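Local coordinates for protein cadherin-related family member 2 (Mus musculus, PDB 5CYX) that probably joins neighbouring microvilli through calcium-dependent adhesion to CDHR5, this chain being its three N-terminal extracellular cadherin repeats, at residues D248-K251 / G252-D255; L172-N176 / K177-Y181; G45-A48 / S49-S52; D271-E274 / D275-F279. All coordinates share one frame; numbering follows the deposited sequence. Where two conformers were deposited one is given.

Interaction 1 of 4, residues D248-K251 / G252-D255. With CA (calcium ion), chain F; CA (calcium ion), chain E.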
ATOM      1  N   ASP A 248       3.523 -29.411  22.231  1.00 57.83           N
ATOM      2  CA  ASP A 248       3.011 -28.252  21.524  1.00 57.19           C
ATOM      3  C   ASP A 248       3.878 -27.987  20.291  1.00 57.50           C
ATOM      4  O   ASP A 248       5.098 -27.874  20.402  1.00 57.07           O
ATOM      5  CB  ASP A 248       3.026 -27.070  22.482  1.00 56.40           C
ATOM      6  CG  ASP A 248       2.504 -25.810  21.884  1.00 56.55           C
ATOM      7  OD1 ASP A 248       1.960 -25.858  20.765  1.00 57.30           O
ATOM      8  OD2 ASP A 248       2.616 -24.764  22.561  1.00 55.12           O
ATOM      9  N   SER A 249       3.240 -27.901  19.111  1.00 57.02           N
ATOM     10  CA  SER A 249       3.962 -27.611  17.875  1.00 56.65           C
ATOM     11  C   SER A 249       4.411 -26.173  17.792  1.00 55.42           C
ATOM     12  O   SER A 249       5.288 -25.846  17.005  1.00 54.22           O
ATOM     13  CB  SER A 249       3.107 -27.989  16.645  1.00 57.97           C
ATOM     14  OG  SER A 249       2.774 -29.336  16.727  1.00 57.75           O
ATOM     15  N   ASP A 250       3.829 -25.288  18.626  1.00 54.27           N
ATOM     16  CA  ASP A 250       4.302 -23.920  18.698  1.00 53.44           C
ATOM     17  C   ASP A 250       5.550 -23.909  19.604  1.00 53.80           C
ATOM     18  O   ASP A 250       5.462 -23.795  20.856  1.00 52.35           O
ATOM     19  CB  ASP A 250       3.208 -22.953  19.206  1.00 53.47           C
ATOM     20  CG  ASP A 250       1.916 -23.019  18.385  1.00 54.10           C
ATOM     21  OD1 ASP A 250       1.889 -22.481  17.304  1.00 54.98           O
ATOM     22  OD2 ASP A 250       0.916 -23.632  18.829  1.00 54.32           O
ATOM     23  N   LYS A 251       6.711 -23.964  18.967  1.00 54.61           N
ATOM     24  CA  LYS A 251       7.999 -24.149  19.657  1.00 55.84           C
ATOM     25  C   LYS A 251       8.480 -22.877  20.359  1.00 54.69           C
ATOM     26  O   LYS A 251       9.355 -22.950  21.165  1.00 55.07           O
ATOM     27  CB  LYS A 251       9.107 -24.675  18.729  1.00 57.72           C
ATOM     28  CG  LYS A 251       8.757 -25.941  17.961  1.00 59.54           C
ATOM     29  CD  LYS A 251       8.546 -27.142  18.864  1.00 60.62           C
ATOM     30  CE  LYS A 251       8.189 -28.363  18.035  1.00 62.54           C
ATOM     31  NZ  LYS A 251       7.599 -29.440  18.870  1.00 62.68           N
ATOM     32  N   GLY A 252       7.923 -21.731  20.021  1.00 53.94           N
ATOM     33  CA  GLY A 252       8.149 -20.509  20.753  1.00 53.61           C
ATOM     34  C   GLY A 252       7.315 -20.377  22.016  1.00 52.82           C
ATOM     35  O   GLY A 252       7.473 -19.426  22.749  1.00 52.73           O
ATOM     36  N   ILE A 253       6.417 -21.327  22.228  1.00 53.41           N
ATOM     37  CA  ILE A 253       5.478 -21.346  23.305  1.00 53.47           C
ATOM     38  C   ILE A 253       5.703 -22.548  24.192  1.00 54.23           C
ATOM     39  O   ILE A 253       5.867 -22.371  25.382  1.00 53.07           O
ATOM     40  CB  ILE A 253       3.997 -21.226  22.797  1.00 52.93           C
ATOM     41  CG1 ILE A 253       3.771 -19.834  22.190  1.00 53.45           C
ATOM     42  CG2 ILE A 253       2.983 -21.360  23.944  1.00 52.68           C
ATOM     43  CD1 ILE A 253       2.545 -19.696  21.271  1.00 53.72           C
ATOM     44  N   ASN A 254       5.724 -23.755  23.640  1.00 56.20           N
ATOM     45  CA  ASN A 254       5.784 -25.015  24.427  1.00 58.73           C
ATOM     46  C   ASN A 254       4.868 -24.986  25.663  1.00 59.91           C
ATOM     47  O   ASN A 254       5.328 -25.078  26.803  1.00 59.11           O
ATOM     48  CB  ASN A 254       7.208 -25.416  24.872  1.00 60.77           C
ATOM     49  CG  ASN A 254       8.276 -24.979  23.916  1.00 63.36           C
ATOM     50  OD1 ASN A 254       8.415 -25.540  22.815  1.00 66.18           O
ATOM     51  ND2 ASN A 254       9.088 -24.005  24.348  1.00 64.81           N
ATOM     52  N   ASP A 255       3.578 -24.843  25.375  1.00 61.10           N
ATOM     53  CA  ASP A 255       2.478 -24.847  26.333  1.00 60.22           C
ATOM     54  C   ASP A 255       2.438 -26.245  26.933  1.00 58.82           C
ATOM     55  O   ASP A 255       2.702 -27.213  26.238  1.00 57.63           O
ATOM     56  CB  ASP A 255       1.151 -24.580  25.573  1.00 61.95           C
ATOM     57  CG  ASP A 255      -0.017 -24.176  26.491  1.00 63.81           C
ATOM     58  OD1 ASP A 255       0.131 -24.118  27.721  1.00 62.97           O
ATOM     59  OD2 ASP A 255      -1.116 -23.928  25.958  1.00 66.00           O
TER
HETATM   60 CA    CA F1005      -0.188 -24.874  20.259  1.00 55.54          CA
HETATM   61 CA    CA E1004       2.274 -20.473  16.174  1.00 49.17          CA
HETATM   62  O   HOH W   1       4.385 -29.139  24.988  1.00 48.35           O
HETATM   63  O   HOH W   2       0.600 -23.145  21.879  1.00 41.62           O
HETATM   64  O   HOH W   3       3.558 -20.918  14.225  1.00 39.08           O
HETATM   65  O   HOH W   4      -2.418 -23.705  19.884  1.00 42.90           O
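D248 reaches across to the backbone of D255, closing a loop that carries the DXD calcium-binding motif D248-S249-D250 of the third cadherin repeat. One calcium ion is held by D248 OD1 at 2.4 Å and by D250 OD2 at 2.2 Å, with L218 and E304 completing the protein part of its shell. The second oxygen of the same carboxylate, D250 OD1, binds another calcium ion at 2.3 Å, shared with E116, D214, E215 and D217, so D250 bridges two metals where the second and third repeats meet. Hydrogen bonds then shape the loop round these ligands. D250 N meets D248 OD1 at 2.9 Å from above the carboxylate plane, which makes an Asx turn. The D248 carboxylate, carried anti to the backbone N (chi1 -179°), gives OD1 to the metal, while the anti lone pair of OD2 takes D255 N at 3.0 Å in a nearly straight bond (169°). D250 O accepts twice: N254 N arrives almost in line with the carbonyl at 2.8 Å, I253 N from above its plane. Two waters add to the network, one linking D248 N to D255 O, the other bound to calcium and donating to D248 OD2. The carboxylate of D255 turns instead to the backbone N of N306. Apolar packing is slight, with I253 CD1 resting 3.9 Å from D250 CB.

Interaction 2 of 4, residues L172-N176 / K177-Y181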
ATOM      1  N   LEU A 172       3.198 -14.680   7.888  1.00 46.68           N
ATOM      2  CA  LEU A 172       4.390 -15.070   8.645  1.00 46.70           C
ATOM      3  C   LEU A 172       4.202 -16.459   9.231  1.00 47.40           C
ATOM      4  O   LEU A 172       3.100 -16.896   9.410  1.00 45.94           O
ATOM      5  CB  LEU A 172       4.597 -14.080   9.820  1.00 46.35           C
ATOM      6  CG  LEU A 172       4.767 -12.608   9.467  1.00 46.36           C
ATOM      7  CD1 LEU A 172       4.604 -11.619  10.612  1.00 46.93           C
ATOM      8  CD2 LEU A 172       6.112 -12.405   8.838  1.00 47.48           C
ATOM      9  N   SER A 173       5.299 -17.118   9.635  1.00 49.34           N
ATOM     10  CA  SER A 173       5.206 -18.306  10.519  1.00 49.98           C
ATOM     11  C   SER A 173       6.490 -18.504  11.306  1.00 49.41           C
ATOM     12  O   SER A 173       7.523 -18.835  10.714  1.00 48.76           O
ATOM     13  CB  SER A 173       4.923 -19.601   9.726  1.00 51.89           C
ATOM     14  OG  SER A 173       4.844 -20.703  10.646  1.00 54.47           O
ATOM     15  N   TYR A 174       6.418 -18.288  12.626  1.00 48.27           N
ATOM     16  CA  TYR A 174       7.542 -18.536  13.510  1.00 48.94           C
ATOM     17  C   TYR A 174       8.134 -19.941  13.312  1.00 49.52           C
ATOM     18  O   TYR A 174       9.315 -20.085  13.245  1.00 52.33           O
ATOM     19  CB  TYR A 174       7.139 -18.305  14.988  1.00 48.51           C
ATOM     20  CG  TYR A 174       8.219 -18.649  16.020  1.00 48.97           C
ATOM     21  CD1 TYR A 174       8.478 -19.959  16.384  1.00 49.85           C
ATOM     22  CD2 TYR A 174       8.967 -17.649  16.655  1.00 49.30           C
ATOM     23  CE1 TYR A 174       9.484 -20.260  17.342  1.00 50.73           C
ATOM     24  CE2 TYR A 174       9.976 -17.948  17.581  1.00 50.22           C
ATOM     25  CZ  TYR A 174      10.213 -19.248  17.933  1.00 51.02           C
ATOM     26  OH  TYR A 174      11.196 -19.558  18.887  1.00 52.68           O
ATOM     27  N   ASN A 175       7.292 -20.952  13.270  1.00 49.76           N
ATOM     28  CA  ASN A 175       7.682 -22.358  13.182  1.00 50.65           C
ATOM     29  C   ASN A 175       7.926 -22.925  11.773  1.00 52.53           C
ATOM     30  O   ASN A 175       8.708 -23.822  11.607  1.00 52.27           O
ATOM     31  CB  ASN A 175       6.582 -23.187  13.840  1.00 49.94           C
ATOM     32  CG  ASN A 175       6.463 -22.877  15.314  1.00 49.67           C
ATOM     33  OD1 ASN A 175       5.598 -22.076  15.767  1.00 48.79           O
ATOM     34  ND2 ASN A 175       7.382 -23.409  16.043  1.00 49.15           N
ATOM     35  N   ASN A 176       7.227 -22.420  10.774  1.00 54.11           N
ATOM     36  CA  ASN A 176       7.386 -22.942   9.417  1.00 56.84           C
ATOM     37  C   ASN A 176       8.110 -22.068   8.409  1.00 55.80           C
ATOM     38  O   ASN A 176       8.419 -22.555   7.316  1.00 56.62           O
ATOM     39  CB  ASN A 176       6.021 -23.339   8.887  1.00 59.74           C
ATOM     40  CG  ASN A 176       5.347 -24.350   9.791  1.00 63.23           C
ATOM     41  OD1 ASN A 176       4.234 -24.126  10.307  1.00 66.57           O
ATOM     42  ND2 ASN A 176       6.044 -25.460  10.027  1.00 65.32           N
ATOM     43  N   LYS A 177       8.389 -20.808   8.751  1.00 53.16           N
ATOM     44  CA  LYS A 177       9.143 -19.920   7.871  1.00 52.83           C
ATOM     45  C   LYS A 177      10.420 -19.483   8.566  1.00 52.29           C
ATOM     46  O   LYS A 177      11.509 -19.966   8.226  1.00 52.68           O
ATOM     47  CB  LYS A 177       8.273 -18.726   7.396  1.00 52.57           C
ATOM     48  CG  LYS A 177       7.218 -19.150   6.385  1.00 52.73           C
ATOM     49  CD  LYS A 177       6.247 -18.013   6.038  1.00 53.15           C
ATOM     50  CE  LYS A 177       5.398 -18.374   4.804  1.00 53.51           C
ATOM     51  NZ  LYS A 177       4.708 -17.195   4.193  1.00 53.14           N
ATOM     52  N   SER A 178      10.297 -18.597   9.545  1.00 50.79           N
ATOM     53  CA  SER A 178      11.445 -18.077  10.246  1.00 50.71           C
ATOM     54  C   SER A 178      10.964 -17.269  11.446  1.00 50.50           C
ATOM     55  O   SER A 178       9.978 -16.549  11.353  1.00 49.83           O
ATOM     56  CB  SER A 178      12.286 -17.182   9.333  1.00 50.17           C
ATOM     57  OG  SER A 178      13.412 -16.669  10.026  1.00 49.60           O
ATOM     58  N   ALA A 179      11.708 -17.377  12.536  1.00 50.97           N
ATOM     59  CA  ALA A 179      11.505 -16.561  13.721  1.00 51.25           C
ATOM     60  C   ALA A 179      12.106 -15.151  13.585  1.00 51.09           C
ATOM     61  O   ALA A 179      11.841 -14.285  14.416  1.00 49.92           O
ATOM     62  CB  ALA A 179      12.130 -17.274  14.916  1.00 52.74           C
ATOM     63  N   PHE A 180      12.934 -14.934  12.564  1.00 51.96           N
ATOM     64  CA  PHE A 180      13.697 -13.693  12.435  0.50 52.01           C
ATOM     65  C   PHE A 180      13.960 -13.339  10.973  1.00 51.24           C
ATOM     66  O   PHE A 180      14.108 -14.219  10.115  1.00 52.50           O
ATOM     67  CB  PHE A 180      15.032 -13.803  13.215  0.50 53.51           C
ATOM     68  CG  PHE A 180      15.858 -12.528  13.244  0.50 54.03           C
ATOM     69  CD1 PHE A 180      15.625 -11.540  14.194  0.50 54.39           C
ATOM     70  CD2 PHE A 180      16.910 -12.342  12.347  0.50 54.57           C
ATOM     71  CE1 PHE A 180      16.401 -10.388  14.230  0.50 54.59           C
ATOM     72  CE2 PHE A 180      17.683 -11.191  12.377  0.50 54.68           C
ATOM     73  CZ  PHE A 180      17.427 -10.214  13.312  0.50 54.65           C
ATOM     74  N   TYR A 181      14.008 -12.044  10.707  1.00 49.68           N
ATOM     75  CA  TYR A 181      14.437 -11.505   9.438  1.00 49.44           C
ATOM     76  C   TYR A 181      15.274 -10.261   9.701  1.00 49.43           C
ATOM     77  O   TYR A 181      15.047  -9.541  10.657  1.00 49.66           O
ATOM     78  CB  TYR A 181      13.279 -11.152   8.504  1.00 47.51           C
ATOM     79  CG  TYR A 181      12.325 -12.295   8.198  1.00 46.87           C
ATOM     80  CD1 TYR A 181      11.240 -12.541   9.020  1.00 45.75           C
ATOM     81  CD2 TYR A 181      12.505 -13.122   7.070  1.00 46.68           C
ATOM     82  CE1 TYR A 181      10.414 -13.594   8.798  1.00 45.51           C
ATOM     83  CE2 TYR A 181      11.668 -14.179   6.817  1.00 46.05           C
ATOM     84  CZ  TYR A 181      10.624 -14.411   7.665  1.00 45.95           C
ATOM     85  OH  TYR A 181       9.768 -15.442   7.457  1.00 45.73           O
TER
HETATM   86  O   HOH W   5       7.947 -15.870   9.522  1.00 44.53           O
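K177 packs back on S173, whose hydroxyl and carbonyl form an ST motif that starts a compact turn leading into strand 180-189 of the second cadherin repeat. The backbone N of K177 donates to S173 O at 2.9 Å. Its side chain, extended beyond CG, runs past S173, bringing CD to 3.8 Å from S173 N, and its ammonium group is hydrogen-bonded to T171 O. S178 follows, and its N reaches S173 O at 3.0 Å from the face of the carbonyl plane opposite to K177 N, so two donors grip one oxygen. Within the turn S173 OG, anti to the backbone N (chi1 -180°), accepts N176 N at 2.9 Å. Replacing S173 with alanine removes this acceptor and would probably leave N176 N without its partner and the 173-176 backbone freer to shift. At A179 the methyl packs against the ring of Y174, CB lying 3.5 Å from CE2. That tyrosine also ties the turn to the neighbouring calcium site, since its backbone N donates to E116 OE1. Y181 turns back, its CE1 in loose apolar contact with L172 CD2 at 4.5 Å and its ring edge-to-face with F158. A single water lies in the plane of the Y181 ring at its edge, accepting from S173 N, donating to S178 O and sitting 2.8 Å from Y181 OH.

Interaction 3 of 4, residues G45-A48 / S49-S52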
ATOM      1  N   GLY A  45      31.324  45.451  -0.306  1.00 62.74           N
ATOM      2  CA  GLY A  45      30.132  45.224   0.517  1.00 61.70           C
ATOM      3  C   GLY A  45      30.325  43.956   1.305  1.00 62.10           C
ATOM      4  O   GLY A  45      31.363  43.299   1.181  1.00 61.11           O
ATOM      5  N   PRO A  46      29.328  43.588   2.119  1.00 63.24           N
ATOM      6  CA  PRO A  46      29.520  42.496   3.084  1.00 64.51           C
ATOM      7  C   PRO A  46      29.805  41.116   2.452  1.00 63.96           C
ATOM      8  O   PRO A  46      30.478  40.298   3.071  1.00 62.96           O
ATOM      9  CB  PRO A  46      28.201  42.486   3.867  1.00 64.65           C
ATOM     10  CG  PRO A  46      27.203  43.114   2.941  1.00 64.28           C
ATOM     11  CD  PRO A  46      27.978  44.168   2.212  1.00 64.44           C
ATOM     12  N   ASN A  47      29.327  40.883   1.227  1.00 62.00           N
ATOM     13  CA  ASN A  47      29.607  39.629   0.521  1.00 60.68           C
ATOM     14  C   ASN A  47      30.781  39.662  -0.458  1.00 60.08           C
ATOM     15  O   ASN A  47      30.913  38.761  -1.283  1.00 59.10           O
ATOM     16  CB  ASN A  47      28.342  39.236  -0.234  1.00 60.68           C
ATOM     17  CG  ASN A  47      27.163  39.081   0.687  1.00 60.11           C
ATOM     18  OD1 ASN A  47      27.253  38.394   1.689  1.00 59.13           O
ATOM     19  ND2 ASN A  47      26.047  39.707   0.346  1.00 60.58           N
ATOM     20  N   ALA A  48      31.635  40.684  -0.375  1.00 60.94           N
ATOM     21  CA  ALA A  48      32.815  40.809  -1.261  1.00 61.72           C
ATOM     22  C   ALA A  48      33.702  39.583  -1.312  1.00 60.87           C
ATOM     23  O   ALA A  48      34.311  39.327  -2.343  1.00 64.28           O
ATOM     24  CB  ALA A  48      33.685  42.009  -0.863  1.00 62.99           C
ATOM     25  N   SER A  49      33.766  38.815  -0.237  1.00 58.67           N
ATOM     26  CA  SER A  49      34.728  37.703  -0.145  1.00 58.49           C
ATOM     27  C   SER A  49      34.327  36.469  -0.948  1.00 57.13           C
ATOM     28  O   SER A  49      35.097  35.546  -1.074  1.00 57.20           O
ATOM     29  CB  SER A  49      34.944  37.304   1.320  1.00 59.06           C
ATOM     30  OG  SER A  49      33.730  36.824   1.870  1.00 59.25           O
ATOM     31  N   TYR A  50      33.112  36.440  -1.481  1.00 55.70           N
ATOM     32  CA  TYR A  50      32.739  35.409  -2.412  1.00 54.39           C
ATOM     33  C   TYR A  50      33.478  35.515  -3.735  1.00 53.95           C
ATOM     34  O   TYR A  50      33.536  34.524  -4.478  1.00 52.49           O
ATOM     35  CB  TYR A  50      31.225  35.455  -2.718  1.00 53.57           C
ATOM     36  CG  TYR A  50      30.382  34.774  -1.694  1.00 53.29           C
ATOM     37  CD1 TYR A  50      30.274  33.393  -1.670  1.00 52.91           C
ATOM     38  CD2 TYR A  50      29.698  35.502  -0.733  1.00 53.88           C
ATOM     39  CE1 TYR A  50      29.489  32.743  -0.723  1.00 53.73           C
ATOM     40  CE2 TYR A  50      28.912  34.870   0.217  1.00 54.44           C
ATOM     41  CZ  TYR A  50      28.801  33.488   0.207  1.00 54.63           C
ATOM     42  OH  TYR A  50      27.989  32.863   1.126  1.00 56.52           O
ATOM     43  N   PHE A  51      33.993  36.700  -4.068  1.00 53.94           N
ATOM     44  CA  PHE A  51      34.678  36.883  -5.341  1.00 53.25           C
ATOM     45  C   PHE A  51      36.040  37.521  -5.230  1.00 55.42           C
ATOM     46  O   PHE A  51      36.351  38.173  -4.247  1.00 55.16           O
ATOM     47  CB  PHE A  51      33.823  37.700  -6.254  1.00 52.64           C
ATOM     48  CG  PHE A  51      32.460  37.098  -6.483  1.00 51.75           C
ATOM     49  CD1 PHE A  51      32.324  35.946  -7.242  1.00 50.65           C
ATOM     50  CD2 PHE A  51      31.320  37.656  -5.886  1.00 51.54           C
ATOM     51  CE1 PHE A  51      31.069  35.371  -7.454  1.00 50.35           C
ATOM     52  CE2 PHE A  51      30.071  37.086  -6.076  1.00 51.13           C
ATOM     53  CZ  PHE A  51      29.941  35.938  -6.876  1.00 50.81           C
ATOM     54  N   SER A  52      36.843  37.270  -6.254  1.00 56.23           N
ATOM     55  CA  SER A  52      38.164  37.830  -6.421  1.00 57.67           C
ATOM     56  C   SER A  52      38.143  38.467  -7.792  1.00 58.06           C
ATOM     57  O   SER A  52      37.943  37.766  -8.779  1.00 56.25           O
ATOM     58  CB  SER A  52      39.186  36.705  -6.406  1.00 58.26           C
ATOM     59  OG  SER A  52      40.429  37.132  -6.933  1.00 60.93           O
TER
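The backbone from N47 to F51 winds in a short 3-10 turn, with Y50 N bonded to N47 O at 3.2 Å and F51 N to A48 O at 3.2 Å. A type I beta turn from G45 to A48, closed by A48 N to G45 O, leads into it. Together they form the loop of the first cadherin repeat from strand 40-44, in one sheet of the beta sandwich, to strand 51-53 in the other. G45 opens the loop at a positive phi of 103°, where a side chain would collide with the preceding carbonyl. The side chains of N47 and Y50 then lie alongside each other, pointing the same way: the 3-10 turn brings them to one side and both have CG anti to the carbonyl carbon. N47 CB comes to 4.0 Å from Y50 CD2, and the amide and ring planes are turned 60° apart. The N47 amide donates from ND2 to K75 O, while the Y50 ring stacks with that of F74; both partners belong to strand 73-81, so the loop is seated against the first sheet. F51 points into the core among V60, L62, F74 and I76, one face of its ring taking Y50 CB, offset toward the rim. N47 O lies in the plane of the Y50 ring, at its edge and 3.5 Å from CD2.

Interaction 4 of 4, residues D271-E274 / D275-F279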
ATOM      1  N   ASP A 271      -7.358 -45.412  32.668  1.00 66.81           N
ATOM      2  CA  ASP A 271      -7.429 -43.933  32.609  1.00 65.64           C
ATOM      3  C   ASP A 271      -5.990 -43.388  32.452  1.00 64.94           C
ATOM      4  O   ASP A 271      -5.037 -44.169  32.310  1.00 65.10           O
ATOM      5  CB  ASP A 271      -8.183 -43.352  33.835  1.00 63.40           C
ATOM      6  CG  ASP A 271      -8.901 -42.007  33.546  1.00 62.84           C
ATOM      7  OD1 ASP A 271      -8.714 -41.413  32.480  1.00 61.76           O
ATOM      8  OD2 ASP A 271      -9.651 -41.483  34.426  1.00 65.87           O
ATOM      9  N   ILE A 272      -5.846 -42.065  32.406  1.00 64.31           N
ATOM     10  CA  ILE A 272      -4.548 -41.418  32.187  1.00 63.43           C
ATOM     11  C   ILE A 272      -4.399 -40.153  33.061  1.00 64.39           C
ATOM     12  O   ILE A 272      -5.380 -39.469  33.292  1.00 63.71           O
ATOM     13  CB  ILE A 272      -4.371 -41.095  30.696  1.00 63.03           C
ATOM     14  CG1 ILE A 272      -2.939 -40.670  30.412  1.00 63.30           C
ATOM     15  CG2 ILE A 272      -5.374 -40.031  30.219  1.00 62.09           C
ATOM     16  CD1 ILE A 272      -2.603 -40.710  28.935  1.00 64.74           C
ATOM     17  N   ARG A 273      -3.182 -39.872  33.540  1.00 65.89           N
ATOM     18  CA  ARG A 273      -2.880 -38.643  34.280  1.00 68.76           C
ATOM     19  C   ARG A 273      -2.436 -37.500  33.371  1.00 67.38           C
ATOM     20  O   ARG A 273      -2.112 -37.711  32.208  1.00 65.17           O
ATOM     21  CB  ARG A 273      -1.755 -38.881  35.294  1.00 72.51           C
ATOM     22  CG  ARG A 273      -2.026 -39.956  36.318  1.00 74.26           C
ATOM     23  CD  ARG A 273      -1.255 -39.687  37.586  1.00 76.71           C
ATOM     24  NE  ARG A 273       0.191 -39.747  37.380  1.00 79.15           N
ATOM     25  CZ  ARG A 273       0.975 -40.804  37.642  1.00 79.75           C
ATOM     26  NH1 ARG A 273       0.473 -41.942  38.135  1.00 79.02           N
ATOM     27  NH2 ARG A 273       2.285 -40.719  37.403  1.00 79.09           N
ATOM     28  N   GLU A 274      -2.388 -36.294  33.945  1.00 65.69           N
ATOM     29  CA  GLU A 274      -1.904 -35.086  33.267  1.00 66.58           C
ATOM     30  C   GLU A 274      -0.508 -35.227  32.662  1.00 65.26           C
ATOM     31  O   GLU A 274      -0.196 -34.578  31.655  1.00 62.82           O
ATOM     32  CB  GLU A 274      -1.911 -33.895  34.231  1.00 69.97           C
ATOM     33  CG  GLU A 274      -3.298 -33.273  34.459  1.00 73.18           C
ATOM     34  CD  GLU A 274      -3.276 -32.029  35.373  1.00 76.89           C
ATOM     35  OE1 GLU A 274      -3.275 -32.174  36.609  1.00 79.23           O
ATOM     36  OE2 GLU A 274      -3.272 -30.893  34.858  1.00 80.24           O
ATOM     37  N   ASP A 275       0.326 -36.064  33.287  1.00 64.11           N
ATOM     38  CA  ASP A 275       1.688 -36.279  32.835  1.00 65.00           C
ATOM     39  C   ASP A 275       1.824 -37.394  31.762  1.00 63.92           C
ATOM     40  O   ASP A 275       2.925 -37.828  31.499  1.00 63.36           O
ATOM     41  CB  ASP A 275       2.625 -36.544  34.022  1.00 65.94           C
ATOM     42  CG  ASP A 275       2.370 -37.881  34.710  1.00 68.19           C
ATOM     43  OD1 ASP A 275       1.349 -38.563  34.445  1.00 66.08           O
ATOM     44  OD2 ASP A 275       3.206 -38.240  35.564  1.00 73.57           O
ATOM     45  N   GLY A 276       0.707 -37.859  31.195  1.00 63.62           N
ATOM     46  CA  GLY A 276       0.709 -38.859  30.125  1.00 63.29           C
ATOM     47  C   GLY A 276       0.792 -40.325  30.548  1.00 63.30           C
ATOM     48  O   GLY A 276       0.860 -41.214  29.689  1.00 62.30           O
ATOM     49  N   VAL A 277       0.756 -40.590  31.852  1.00 62.50           N
ATOM     50  CA  VAL A 277       0.868 -41.954  32.348  1.00 62.19           C
ATOM     51  C   VAL A 277      -0.495 -42.614  32.416  1.00 62.19           C
ATOM     52  O   VAL A 277      -1.416 -42.148  33.152  1.00 60.46           O
ATOM     53  CB  VAL A 277       1.468 -42.031  33.760  1.00 61.28           C
ATOM     54  CG1 VAL A 277       1.469 -43.479  34.248  1.00 61.81           C
ATOM     55  CG2 VAL A 277       2.880 -41.460  33.787  1.00 61.88           C
ATOM     56  N   ILE A 278      -0.568 -43.747  31.743  1.00 60.54           N
ATOM     57  CA  ILE A 278      -1.763 -44.557  31.625  1.00 62.43           C
ATOM     58  C   ILE A 278      -1.739 -45.638  32.697  1.00 63.21           C
ATOM     59  O   ILE A 278      -0.782 -46.408  32.803  1.00 64.06           O
ATOM     60  CB  ILE A 278      -1.847 -45.206  30.221  1.00 64.14           C
ATOM     61  CG1 ILE A 278      -2.116 -44.123  29.160  1.00 64.63           C
ATOM     62  CG2 ILE A 278      -2.904 -46.316  30.189  1.00 64.84           C
ATOM     63  CD1 ILE A 278      -1.943 -44.587  27.722  1.00 67.51           C
ATOM     64  N   PHE A 279      -2.814 -45.700  33.475  1.00 64.64           N
ATOM     65  CA  PHE A 279      -2.890 -46.585  34.618  1.00 65.53           C
ATOM     66  C   PHE A 279      -4.120 -47.494  34.601  1.00 66.16           C
ATOM     67  O   PHE A 279      -5.129 -47.195  33.941  1.00 65.61           O
ATOM     68  CB  PHE A 279      -2.834 -45.794  35.926  1.00 64.70           C
ATOM     69  CG  PHE A 279      -3.906 -44.726  36.086  1.00 63.81           C
ATOM     70  CD1 PHE A 279      -5.119 -45.019  36.702  1.00 64.64           C
ATOM     71  CD2 PHE A 279      -3.667 -43.412  35.689  1.00 62.80           C
ATOM     72  CE1 PHE A 279      -6.086 -44.037  36.912  1.00 64.71           C
ATOM     73  CE2 PHE A 279      -4.631 -42.429  35.855  1.00 62.92           C
ATOM     74  CZ  PHE A 279      -5.839 -42.731  36.492  1.00 63.83           C
TER
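F279 lays its ring across the facing strand, with D271 O over one face, toward the rim, CZ 3.6 Å from D271 CB and CE2 3.6 Å from R273 CG. Its chi1 of 57° sets CG between the backbone N and the carbonyl carbon and swings the ring toward the partner strand. An alanine at F279 lacks the ring and would probably leave D271 CB and R273 CG without their apolar partner. R273 runs beside D275 and forms a salt bridge: NH2 meets OD2 at 3.2 Å, in the guanidinium plane and on the syn lone pair, backed by a weak bond from NE to OD1. V277 CB lies over one face of that guanidinium, toward its rim. On the buried side I272 CD1 presses on I278 CG1 at 3.5 Å, a tight contact; V244 packs on I272, L242 on I278, and V300 of the opposing sheet on both. Backbone bonds hold these side chains in register. D271 and F279 are a hydrogen-bonded antiparallel pair, F279 N to D271 O measuring 2.9 Å, and I272 with I278 is the next, non-hydrogen-bonded pair. Beyond them R273 N donates to V277 O (2.9 Å) and G276 N to R273 O (3.0 Å). The type I turn R273-G276, ending in G276 at positive phi, fits the turn plus G1 bulge of a beta hairpin, linking strands 270-272 and 277-280 of the third cadherin repeat.

Overall arrangement
From the N terminus the chain meets interaction 3 first, in the first cadherin repeat, where residues 45-52 pass from one sheet of the sandwich to the other. Interaction 2 follows in the second repeat, turning the chain into strand 180-189. Interaction 1 closes the loop after strand 240-248 in the third repeat, and interaction 4 closes the hairpin of the same repeat. All four are local and in series; none nests in or crosses another. Interactions 1 and 2 touch across the calcium-bound junction of two repeats, with Y174 CE1 3.4 Å from G252 N. Interactions 3 and 4 lie in the first and third repeats, on opposite sides of the chain's centre, with centres about 94 Å apart.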